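Side-chain contacts in Poly(A) RNA polymerase GLD2 (PDB 6LBK), which probably acts as a cytoplasmic poly(A) polymerase, adding successive AMP units from ATP to the 3' ends of selected mRNAs and a single nucleotide to certain microRNAs: residues R132-L137 with N177-V182; L190-Y195 with H266-N271; S212-N217 with F354-Q359; L248-P253 with E309-P314. The protein carries 1 engineered substitution. All coordinates share one frame; numbering follows the deposited sequence.

Contact 1 (R132-L137 with N177-V182); sequences RHILTL and NVNNTV
Leu-135 on helix 128-144 and Val-178 at the end of strand 172-178 are the closest backbone pair, with their CA atoms 6.2 Å apart. The side chains of Ile-134, Leu-135 and Val-178 all leave the backbone toward the opposite segment. Val-178 serves both helix residues with its two methyls. CG2 goes mainly to Leu-135, where it lies 3.7 Å from CD1 and 3.8 Å from CB, and it also comes near Ile-134 CG2; the leucine and valine side chains run past each other in opposite directions. CG1 meets Ile-134 and sits 4.0 Å from its CG2, and here the side chains cross at about a right angle. The torsion of Val-178 spreads the methyls this way: CG1 is anti to the backbone N (chi1 -178°), which puts CG2 beside that N. An alanine here would remove both methyls and would probably leave a gap beside Ile-134 and Leu-135, with Leu-135 CD1 less firmly held. Asn-179 touches only at the margin, its ND2 4.4 Å from Ile-134 CD1. Its OD1 bonds to the backbone N of Val-116. Where the strand ends, Asn-177 OD1 accepts from Asn-180 N at 3.3 Å, an Asx motif. Ile-134 also packs on Leu-114 and Val-116, so the helix covers two neighbouring strands. Strand 110-116 also carries Asp-111, a probable catalytic magnesium ligand, whose side chain is about 12 Å from that of Leu-135. This is the helix-on-sheet core of the nucleotidyltransferase palm domain.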
# COMPACT_ATOMS: atom_id res chain seq x y z
N ARG A 132 -2.50 -21.21 -10.25
CA ARG A 132 -2.30 -22.10 -9.12
C ARG A 132 -1.30 -23.21 -9.43
O ARG A 132 -0.49 -23.56 -8.57
CB ARG A 132 -3.61 -22.70 -8.58
CG ARG A 132 -4.53 -21.72 -7.85
CD ARG A 132 -5.47 -22.46 -6.88
NE ARG A 132 -6.61 -23.15 -7.48
CZ ARG A 132 -7.41 -23.99 -6.81
NH1 ARG A 132 -7.17 -24.25 -5.53
NH2 ARG A 132 -8.43 -24.57 -7.42
N HIS A 133 -1.35 -23.79 -10.64
CA HIS A 133 -0.38 -24.83 -10.97
C HIS A 133 1.05 -24.29 -10.88
O HIS A 133 1.94 -24.94 -10.32
CB HIS A 133 -0.60 -25.37 -12.39
CG HIS A 133 -1.62 -26.46 -12.49
ND1 HIS A 133 -1.73 -27.26 -13.61
CD2 HIS A 133 -2.59 -26.87 -11.64
CE1 HIS A 133 -2.72 -28.12 -13.44
NE2 HIS A 133 -3.26 -27.90 -12.25
N ILE A 134 1.26 -23.08 -11.39
CA ILE A 134 2.57 -22.46 -11.32
C ILE A 134 2.96 -22.14 -9.89
O ILE A 134 4.11 -22.35 -9.49
CB ILE A 134 2.64 -21.23 -12.23
CG1 ILE A 134 2.34 -21.63 -13.67
CG2 ILE A 134 3.99 -20.53 -12.09
CD1 ILE A 134 1.75 -20.49 -14.46
N LEU A 135 2.04 -21.58 -9.09
CA LEU A 135 2.41 -21.24 -7.72
C LEU A 135 2.78 -22.48 -6.93
O LEU A 135 3.75 -22.47 -6.16
CB LEU A 135 1.29 -20.48 -7.01
CG LEU A 135 1.77 -19.82 -5.71
CD1 LEU A 135 2.93 -18.92 -5.98
CD2 LEU A 135 0.65 -19.02 -5.10
N THR A 136 2.06 -23.58 -7.14
CA THR A 136 2.41 -24.77 -6.40
C THR A 136 3.73 -25.36 -6.90
O THR A 136 4.53 -25.86 -6.10
CB THR A 136 1.25 -25.78 -6.42
OG1 THR A 136 1.61 -26.96 -5.70
CG2 THR A 136 0.84 -26.15 -7.82
N LEU A 137 4.00 -25.29 -8.22
CA LEU A 137 5.31 -25.74 -8.73
C LEU A 137 6.45 -24.89 -8.16
O LEU A 137 7.48 -25.43 -7.73
CB LEU A 137 5.34 -25.70 -10.26
CG LEU A 137 5.15 -27.06 -10.95
CD1 LEU A 137 5.00 -26.91 -12.46
CD2 LEU A 137 6.31 -28.00 -10.63
N ASN A 177 3.24 -13.95 -5.71
CA ASN A 177 2.03 -14.40 -6.39
C ASN A 177 2.36 -14.63 -7.85
O ASN A 177 3.44 -14.27 -8.33
CB ASN A 177 0.87 -13.40 -6.23
CG ASN A 177 1.09 -12.13 -7.00
OD1 ASN A 177 1.05 -12.12 -8.23
ND2 ASN A 177 1.30 -11.03 -6.28
N VAL A 178 1.42 -15.23 -8.57
CA VAL A 178 1.63 -15.54 -9.98
C VAL A 178 0.64 -14.77 -10.83
O VAL A 178 -0.58 -14.95 -10.70
CB VAL A 178 1.50 -17.04 -10.28
CG1 VAL A 178 1.78 -17.25 -11.73
CG2 VAL A 178 2.47 -17.79 -9.44
N ASN A 179 1.17 -13.89 -11.68
CA ASN A 179 0.45 -13.26 -12.78
C ASN A 179 -0.56 -12.22 -12.33
O ASN A 179 -1.40 -11.80 -13.13
CB ASN A 179 -0.22 -14.30 -13.67
CG ASN A 179 0.75 -14.91 -14.64
OD1 ASN A 179 1.54 -14.19 -15.26
ND2 ASN A 179 0.78 -16.22 -14.70
N ASN A 180 -0.49 -11.75 -11.09
CA ASN A 180 -1.35 -10.64 -10.69
C ASN A 180 -0.71 -9.33 -11.15
O ASN A 180 -0.11 -8.58 -10.37
CB ASN A 180 -1.64 -10.62 -9.21
CG ASN A 180 -2.69 -9.61 -8.87
OD1 ASN A 180 -3.72 -9.54 -9.55
ND2 ASN A 180 -2.44 -8.78 -7.88
N THR A 181 -0.82 -9.07 -12.45
CA THR A 181 -0.09 -7.97 -13.07
C THR A 181 -0.59 -6.60 -12.63
O THR A 181 0.18 -5.64 -12.68
CB THR A 181 -0.17 -8.12 -14.58
OG1 THR A 181 -1.54 -8.20 -14.98
CG2 THR A 181 0.54 -9.38 -15.00
N VAL A 182 -1.84 -6.48 -12.16
CA VAL A 182 -2.32 -5.16 -11.75
C VAL A 182 -1.44 -4.58 -10.64
O VAL A 182 -1.20 -3.37 -10.58
CB VAL A 182 -3.80 -5.24 -11.33
CG1 VAL A 182 -3.99 -6.11 -10.11
CG2 VAL A 182 -4.34 -3.84 -11.04

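Contact 2 (L190-Y195 with H266-N271); sequences LRTYAY and HHAPCN
Helix 182-194 follows the palm strand 172-178, and near its C-terminal end Thr-192 meets Pro-269 of the short, poorly bonded helical turn around 268-271. The backbones come very close here: the CA atoms of Thr-192 and Pro-269 are 4.8 Å apart. Both side chains point across the gap and cross at about a right angle. The hydroxyl of Thr-192 does the touching. Its OG1 lies 3.5 Å from both CA and CB of Pro-269 and 3.6 Å from CD, so it rests against the pyrrolidine ring at several atoms. OG1 stands beside the backbone N of Thr-192 (chi1 -54°), where it also hydrogen-bonds Phe-188 O, one turn back in the same helix. Phe-256 and Val-272 add further cover to the threonine. Arg-191 makes a looser contact at the margin. Its CD is 4.4 Å from Pro-269 CG, which lies at the edge of the guanidinium, near its plane. One face of that guanidinium has Tyr-195 CE2 3.7 Å above it, near the border of the group, and NH2 bonds to Leu-100 O. These partners probably limit how far the group can turn. No hydrogen bond joins the two segments. The one polar atom pressed against the proline finds its partner in its own helix, so the joint depends on shape and van der Waals contact.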
# COMPACT_ATOMS: atom_id res chain seq x y z
N LEU A 190 1.17 4.46 -7.61
CA LEU A 190 1.37 4.87 -6.22
C LEU A 190 2.73 5.51 -6.03
O LEU A 190 2.85 6.55 -5.37
CB LEU A 190 1.24 3.65 -5.30
CG LEU A 190 -0.10 3.46 -4.58
CD1 LEU A 190 -1.29 3.40 -5.53
CD2 LEU A 190 -0.02 2.24 -3.65
N ARG A 191 3.75 4.94 -6.67
CA ARG A 191 5.08 5.51 -6.58
C ARG A 191 5.10 6.94 -7.11
O ARG A 191 5.74 7.82 -6.53
CB ARG A 191 6.09 4.64 -7.34
CG ARG A 191 7.48 5.25 -7.43
CD ARG A 191 8.55 4.26 -7.81
NE ARG A 191 9.86 4.90 -7.84
CZ ARG A 191 10.75 4.88 -6.84
NH1 ARG A 191 11.90 5.52 -6.98
NH2 ARG A 191 10.48 4.24 -5.71
N THR A 192 4.35 7.20 -8.19
CA THR A 192 4.32 8.55 -8.77
C THR A 192 3.63 9.53 -7.83
O THR A 192 4.04 10.69 -7.74
CB THR A 192 3.64 8.52 -10.14
OG1 THR A 192 4.29 7.54 -10.96
CG2 THR A 192 3.75 9.87 -10.82
N TYR A 193 2.62 9.06 -7.10
CA TYR A 193 2.04 9.86 -6.04
C TYR A 193 3.02 10.03 -4.89
O TYR A 193 3.11 11.12 -4.30
CB TYR A 193 0.78 9.19 -5.53
CG TYR A 193 -0.45 9.34 -6.37
CD1 TYR A 193 -1.06 10.57 -6.54
CD2 TYR A 193 -1.05 8.22 -6.94
CE1 TYR A 193 -2.21 10.69 -7.27
CE2 TYR A 193 -2.21 8.33 -7.67
CZ TYR A 193 -2.78 9.56 -7.83
OH TYR A 193 -3.93 9.67 -8.56
N ALA A 194 3.76 8.96 -4.56
CA ALA A 194 4.62 8.97 -3.38
C ALA A 194 5.68 10.07 -3.48
O ALA A 194 6.16 10.57 -2.46
CB ALA A 194 5.27 7.60 -3.19
N TYR A 195 6.09 10.43 -4.68
CA TYR A 195 7.10 11.45 -4.85
C TYR A 195 6.55 12.71 -5.52
O TYR A 195 7.32 13.62 -5.86
CB TYR A 195 8.30 10.87 -5.62
CG TYR A 195 9.01 9.78 -4.83
CD1 TYR A 195 10.01 10.10 -3.91
CD2 TYR A 195 8.64 8.45 -4.96
CE1 TYR A 195 10.65 9.10 -3.17
CE2 TYR A 195 9.26 7.44 -4.23
CZ TYR A 195 10.27 7.77 -3.34
OH TYR A 195 10.88 6.76 -2.62
N HIS A 266 7.41 1.29 -15.13
CA HIS A 266 8.21 2.08 -14.19
C HIS A 266 8.76 3.37 -14.79
O HIS A 266 9.28 4.21 -14.03
CB HIS A 266 9.36 1.22 -13.66
CG HIS A 266 10.41 0.92 -14.68
ND1 HIS A 266 11.58 1.65 -14.78
CD2 HIS A 266 10.47 -0.02 -15.65
CE1 HIS A 266 12.31 1.17 -15.77
NE2 HIS A 266 11.66 0.15 -16.31
N HIS A 267 8.64 3.57 -16.11
CA HIS A 267 9.01 4.86 -16.69
C HIS A 267 8.06 5.96 -16.28
O HIS A 267 8.42 7.14 -16.40
CB HIS A 267 9.07 4.78 -18.21
CG HIS A 267 10.28 4.07 -18.74
ND1 HIS A 267 11.26 3.54 -17.92
CD2 HIS A 267 10.68 3.82 -20.01
CE1 HIS A 267 12.20 2.98 -18.66
NE2 HIS A 267 11.88 3.14 -19.93
N ALA A 268 6.83 5.63 -15.85
CA ALA A 268 5.84 6.66 -15.57
C ALA A 268 6.30 7.69 -14.55
O ALA A 268 6.14 8.90 -14.81
CB ALA A 268 4.52 6.01 -15.15
N PRO A 269 6.88 7.32 -13.39
CA PRO A 269 7.34 8.35 -12.45
C PRO A 269 8.46 9.23 -12.99
O PRO A 269 8.64 10.34 -12.48
CB PRO A 269 7.80 7.54 -11.22
CG PRO A 269 7.99 6.16 -11.71
CD PRO A 269 6.98 5.97 -12.80
N CYS A 270 9.22 8.77 -13.99
CA CYS A 270 10.23 9.63 -14.60
C CYS A 270 9.60 10.69 -15.50
O CYS A 270 10.22 11.74 -15.73
CB CYS A 270 11.23 8.82 -15.44
SG CYS A 270 12.24 7.58 -14.59
N ASN A 271 8.39 10.46 -15.99
CA ASN A 271 7.72 11.38 -16.90
C ASN A 271 6.92 12.45 -16.18
O ASN A 271 6.92 13.61 -16.60
CB ASN A 271 6.79 10.59 -17.83
CG ASN A 271 7.50 9.48 -18.60
OD1 ASN A 271 7.01 8.35 -18.65
ND2 ASN A 271 8.65 9.79 -19.20

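Contact 3 (S212-N217 with F354-Q359); sequences SHHEIN and FLKSWQ
His-214 reaches helix 344-363 through CE1 and NE2 of its imidazole. Its CE1 lies 3.7 Å from Lys-356 NZ, and its NE2 lies 3.8 Å from Ser-357 OG. Both partners approach the ring obliquely, and neither makes a hydrogen bond to it. Lys-356 runs extended as far as CE and then bends at its last torsion (chi4 -75°), which brings NZ beside the imidazole. The next shell fixes the polar ends. His-214 NE2 bonds to Val-370 O, and Lys-356 NZ to Gln-353 OE1. Ser-357 OG is paired with both Trp-210 NE1 and Gln-353 O. His-213 CD2 sits 3.7 Å above the centre of one face of the His-214 ring, and the Trp-210 ring meets it at about 60°. Further back, Glu-215, with positive phi, is the C-prime residue of the Schellman motif that ends helix 200-213, and His-214 projects from this cap. The contact thus joins the end of one helix to the side of another. Lys-356 NZ, 4.1 Å from His-214 ND1, would probably disfavour a second proton on the imidazole, consistent with a neutral ring giving its NE2 proton to Val-370 O.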
# COMPACT_ATOMS: atom_id res chain seq x y z
N SER A 212 -1.45 -0.12 12.05
CA SER A 212 -0.88 -1.39 12.50
C SER A 212 -0.84 -1.46 14.02
O SER A 212 -1.02 -2.54 14.61
CB SER A 212 0.51 -1.61 11.91
OG SER A 212 1.22 -2.57 12.68
N HIS A 213 -0.52 -0.35 14.68
CA HIS A 213 -0.43 -0.39 16.13
C HIS A 213 -1.78 -0.73 16.73
O HIS A 213 -1.84 -1.48 17.71
CB HIS A 213 0.09 0.93 16.68
CG HIS A 213 -0.05 1.03 18.17
ND1 HIS A 213 0.72 0.28 19.04
CD2 HIS A 213 -0.90 1.75 18.94
CE1 HIS A 213 0.36 0.56 20.28
NE2 HIS A 213 -0.61 1.45 20.25
N HIS A 214 -2.86 -0.25 16.12
CA HIS A 214 -4.19 -0.44 16.67
C HIS A 214 -4.87 -1.69 16.14
O HIS A 214 -6.10 -1.81 16.26
CB HIS A 214 -5.08 0.79 16.42
CG HIS A 214 -4.60 2.01 17.13
ND1 HIS A 214 -4.78 2.20 18.48
CD2 HIS A 214 -3.94 3.11 16.68
CE1 HIS A 214 -4.25 3.36 18.84
NE2 HIS A 214 -3.74 3.93 17.76
N GLU A 215 -4.11 -2.60 15.52
CA GLU A 215 -4.63 -3.91 15.12
C GLU A 215 -5.78 -3.78 14.14
O GLU A 215 -6.71 -4.59 14.17
CB GLU A 215 -5.05 -4.75 16.34
CG GLU A 215 -4.34 -6.10 16.49
CD GLU A 215 -4.13 -6.85 15.18
OE1 GLU A 215 -5.10 -7.00 14.39
OE2 GLU A 215 -2.97 -7.23 14.90
N ILE A 216 -5.75 -2.76 13.28
CA ILE A 216 -6.73 -2.60 12.21
C ILE A 216 -6.08 -2.61 10.84
O ILE A 216 -6.74 -2.29 9.85
CB ILE A 216 -7.54 -1.30 12.39
CG1 ILE A 216 -6.67 -0.07 12.11
CG2 ILE A 216 -8.11 -1.23 13.80
CD1 ILE A 216 -7.34 1.27 12.47
N ASN A 217 -4.83 -3.02 10.74
CA ASN A 217 -4.15 -2.99 9.46
C ASN A 217 -3.77 -4.42 9.06
O ASN A 217 -2.59 -4.73 8.89
CB ASN A 217 -2.91 -2.09 9.54
CG ASN A 217 -2.18 -1.96 8.20
OD1 ASN A 217 -2.74 -2.27 7.15
ND2 ASN A 217 -0.92 -1.53 8.25
N PHE A 354 -10.84 5.37 14.64
CA PHE A 354 -10.68 6.68 14.01
C PHE A 354 -11.18 7.78 14.94
O PHE A 354 -10.47 8.76 15.20
CB PHE A 354 -11.40 6.75 12.66
CG PHE A 354 -10.56 6.27 11.49
CD1 PHE A 354 -9.70 7.14 10.85
CD2 PHE A 354 -10.66 4.97 11.03
CE1 PHE A 354 -8.92 6.72 9.79
CE2 PHE A 354 -9.89 4.55 9.94
CZ PHE A 354 -9.01 5.42 9.31
N LEU A 355 -12.38 7.60 15.49
CA LEU A 355 -12.95 8.61 16.37
C LEU A 355 -12.03 8.87 17.56
O LEU A 355 -11.64 10.02 17.82
CB LEU A 355 -14.32 8.15 16.84
CG LEU A 355 -15.01 9.29 17.56
CD1 LEU A 355 -15.20 10.47 16.61
CD2 LEU A 355 -16.30 8.79 18.10
N LYS A 356 -11.67 7.81 18.28
CA LYS A 356 -10.84 7.91 19.47
C LYS A 356 -9.48 8.56 19.18
O LYS A 356 -9.03 9.42 19.94
CB LYS A 356 -10.64 6.52 20.07
CG LYS A 356 -9.49 6.44 21.05
CD LYS A 356 -9.37 5.07 21.70
CE LYS A 356 -7.94 4.83 22.20
NZ LYS A 356 -6.97 4.53 21.10
N SER A 357 -8.80 8.12 18.11
CA SER A 357 -7.49 8.68 17.83
C SER A 357 -7.60 10.15 17.44
O SER A 357 -6.77 10.97 17.87
CB SER A 357 -6.76 7.88 16.74
OG SER A 357 -6.46 6.58 17.21
N TRP A 358 -8.62 10.52 16.66
CA TRP A 358 -8.82 11.94 16.40
C TRP A 358 -9.06 12.71 17.70
O TRP A 358 -8.57 13.84 17.84
CB TRP A 358 -9.96 12.18 15.40
CG TRP A 358 -10.37 13.65 15.39
CD1 TRP A 358 -9.66 14.70 14.88
CD2 TRP A 358 -11.58 14.20 15.91
NE1 TRP A 358 -10.35 15.87 15.06
CE2 TRP A 358 -11.53 15.60 15.69
CE3 TRP A 358 -12.70 13.66 16.55
CZ2 TRP A 358 -12.56 16.46 16.10
CZ3 TRP A 358 -13.73 14.53 16.96
CH2 TRP A 358 -13.65 15.91 16.73
N GLN A 359 -9.71 12.09 18.69
CA GLN A 359 -9.97 12.79 19.95
C GLN A 359 -8.70 13.00 20.77
O GLN A 359 -8.38 14.14 21.17
CB GLN A 359 -11.03 12.04 20.78
CG GLN A 359 -12.45 12.53 20.58
CD GLN A 359 -13.43 11.95 21.60
OE1 GLN A 359 -13.73 10.75 21.59
NE2 GLN A 359 -13.87 12.79 22.53

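Contact 4 (L248-P253 with E309-P314); sequences LQKIYP and EAKAIP
Lys-250 and Glu-309 meet side chain to backbone, not charge to charge. The lysine leaves helix 248-251 toward the other segment. Its chain is fully extended beyond CG, with CG itself beside the backbone N (chi1 -70°), and this carries the ammonium across to the backbone of Glu-309. NZ gives a hydrogen bond of 2.8 Å to Glu-309 O. The bond comes in well off the line of the carbonyl, with a C=O...N angle of 119°, and NZ is tilted only 15° from the carbonyl plane. Lys-250 CE packs 3.5 Å from Glu-309 CA. The Glu-309 side chain starts away from the helix and stays extended, so its carboxylate OE1 remains 5.1 Å from Lys-250 NZ. Lys-311, also extended, comes in roughly at right angles to Lys-250, and its CE is 4.2 Å from Lys-250 NZ. The two ammonium nitrogens are then 4.4 Å apart. The turn that presents Glu-309 O links strands 303-306 and 311-314 in the PAP-associated region. Ala-310 and Lys-311 form a G1 beta bulge there opposite Ser-306, whose OG bonds to Glu-309 N. A crystal neighbour also touches Lys-250, which may influence its pose. The carbonyl probably offsets part of the lysine's charge, and the nearby carboxylate may soften the repulsion between the two lysines, but no salt bridge is formed across this surface contact.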
# COMPACT_ATOMS: atom_id res chain seq x y z
N LEU A 248 -3.67 11.49 -11.07
CA LEU A 248 -2.62 11.19 -12.05
C LEU A 248 -3.20 10.55 -13.32
O LEU A 248 -2.75 10.84 -14.43
CB LEU A 248 -1.55 10.28 -11.44
CG LEU A 248 -0.56 10.85 -10.42
CD1 LEU A 248 0.25 9.73 -9.80
CD2 LEU A 248 0.35 11.90 -11.05
N GLN A 249 -4.21 9.68 -13.17
CA GLN A 249 -4.75 8.94 -14.31
C GLN A 249 -5.61 9.81 -15.21
O GLN A 249 -5.75 9.52 -16.41
CB GLN A 249 -5.54 7.73 -13.81
CG GLN A 249 -4.67 6.64 -13.26
CD GLN A 249 -5.47 5.57 -12.57
OE1 GLN A 249 -5.92 5.74 -11.45
NE2 GLN A 249 -5.66 4.45 -13.26
N LYS A 250 -6.25 10.84 -14.66
CA LYS A 250 -6.98 11.79 -15.48
C LYS A 250 -6.05 12.74 -16.22
O LYS A 250 -6.29 13.05 -17.40
CB LYS A 250 -7.99 12.55 -14.63
CG LYS A 250 -9.16 11.71 -14.16
CD LYS A 250 -10.09 12.53 -13.30
CE LYS A 250 -11.45 11.87 -13.14
NZ LYS A 250 -12.33 12.69 -12.26
N ILE A 251 -4.99 13.23 -15.56
CA ILE A 251 -4.14 14.25 -16.17
C ILE A 251 -3.12 13.63 -17.12
O ILE A 251 -2.78 14.23 -18.15
CB ILE A 251 -3.45 15.11 -15.09
CG1 ILE A 251 -4.49 15.85 -14.23
CG2 ILE A 251 -2.47 16.11 -15.71
CD1 ILE A 251 -3.91 16.57 -13.03
N TYR A 252 -2.58 12.45 -16.80
CA TYR A 252 -1.58 11.76 -17.64
C TYR A 252 -1.98 10.30 -17.86
O TYR A 252 -1.27 9.40 -17.40
CB TYR A 252 -0.18 11.82 -17.03
CG TYR A 252 0.25 13.13 -16.39
CD1 TYR A 252 -0.03 13.39 -15.06
CD2 TYR A 252 0.98 14.07 -17.11
CE1 TYR A 252 0.36 14.57 -14.45
CE2 TYR A 252 1.38 15.27 -16.50
CZ TYR A 252 1.06 15.51 -15.17
OH TYR A 252 1.44 16.68 -14.54
N PRO A 253 -3.08 10.02 -18.57
CA PRO A 253 -3.46 8.61 -18.79
C PRO A 253 -2.44 7.85 -19.63
O PRO A 253 -2.35 6.62 -19.51
CB PRO A 253 -4.82 8.70 -19.51
CG PRO A 253 -5.16 10.17 -19.61
CD PRO A 253 -3.87 10.93 -19.43
N GLU A 309 -10.63 8.79 -9.90
CA GLU A 309 -11.40 9.98 -10.21
C GLU A 309 -11.01 11.17 -9.34
O GLU A 309 -11.41 12.29 -9.66
CB GLU A 309 -12.88 9.69 -10.02
CG GLU A 309 -13.44 8.77 -11.06
CD GLU A 309 -14.83 8.32 -10.73
OE1 GLU A 309 -15.76 9.16 -10.75
OE2 GLU A 309 -14.99 7.13 -10.39
N ALA A 310 -10.16 10.95 -8.33
CA ALA A 310 -9.83 11.95 -7.30
C ALA A 310 -11.11 12.47 -6.63
O ALA A 310 -11.24 13.65 -6.30
CB ALA A 310 -9.00 13.09 -7.88
N LYS A 311 -12.06 11.55 -6.43
CA LYS A 311 -13.39 11.94 -5.96
C LYS A 311 -13.94 10.85 -5.05
O LYS A 311 -13.49 9.69 -5.07
CB LYS A 311 -14.35 12.18 -7.13
CG LYS A 311 -14.05 13.43 -7.94
CD LYS A 311 -15.02 13.62 -9.11
CE LYS A 311 -14.79 14.97 -9.77
NZ LYS A 311 -15.65 15.19 -10.95
N ALA A 312 -14.92 11.26 -4.25
CA ALA A 312 -15.85 10.33 -3.64
C ALA A 312 -17.04 10.16 -4.58
O ALA A 312 -17.59 11.15 -5.07
CB ALA A 312 -16.29 10.84 -2.27
N ILE A 313 -17.41 8.91 -4.85
CA ILE A 313 -18.46 8.61 -5.81
C ILE A 313 -19.56 7.89 -5.03
O ILE A 313 -19.26 7.29 -3.99
CB ILE A 313 -17.89 7.75 -6.96
CG1 ILE A 313 -16.74 8.50 -7.66
CG2 ILE A 313 -18.95 7.29 -7.96
CD1 ILE A 313 -17.09 9.91 -8.07
N PRO A 314 -20.82 7.93 -5.44
CA PRO A 314 -21.84 7.12 -4.76
C PRO A 314 -21.63 5.64 -5.05
O PRO A 314 -21.14 5.26 -6.12
CB PRO A 314 -23.16 7.61 -5.38
CG PRO A 314 -22.74 8.20 -6.69
CD PRO A 314 -21.45 8.88 -6.37

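Contact 1 is the buried one and is almost wholly apolar, with no hydrogen bond between its segments. Contacts 2 and 3 are partly buried, and contact 4 lies at the surface. Only contact 4 has a hydrogen bond between its segments; in contacts 2 and 3 the polar atoms find partners within their own helix or in a further shell. Contacts 1 and 2 use consecutive elements, strand 172-178 and helix 182-194. Contacts 2 and 4 touch directly: Tyr-193 OH is 3.1 Å from Leu-248 N, a probable hydrogen bond, and Thr-192 packs on Leu-248. Contact 3 lies on the opposite side of the chain's centre from contacts 1 and 2, and its loop encloses contact 4.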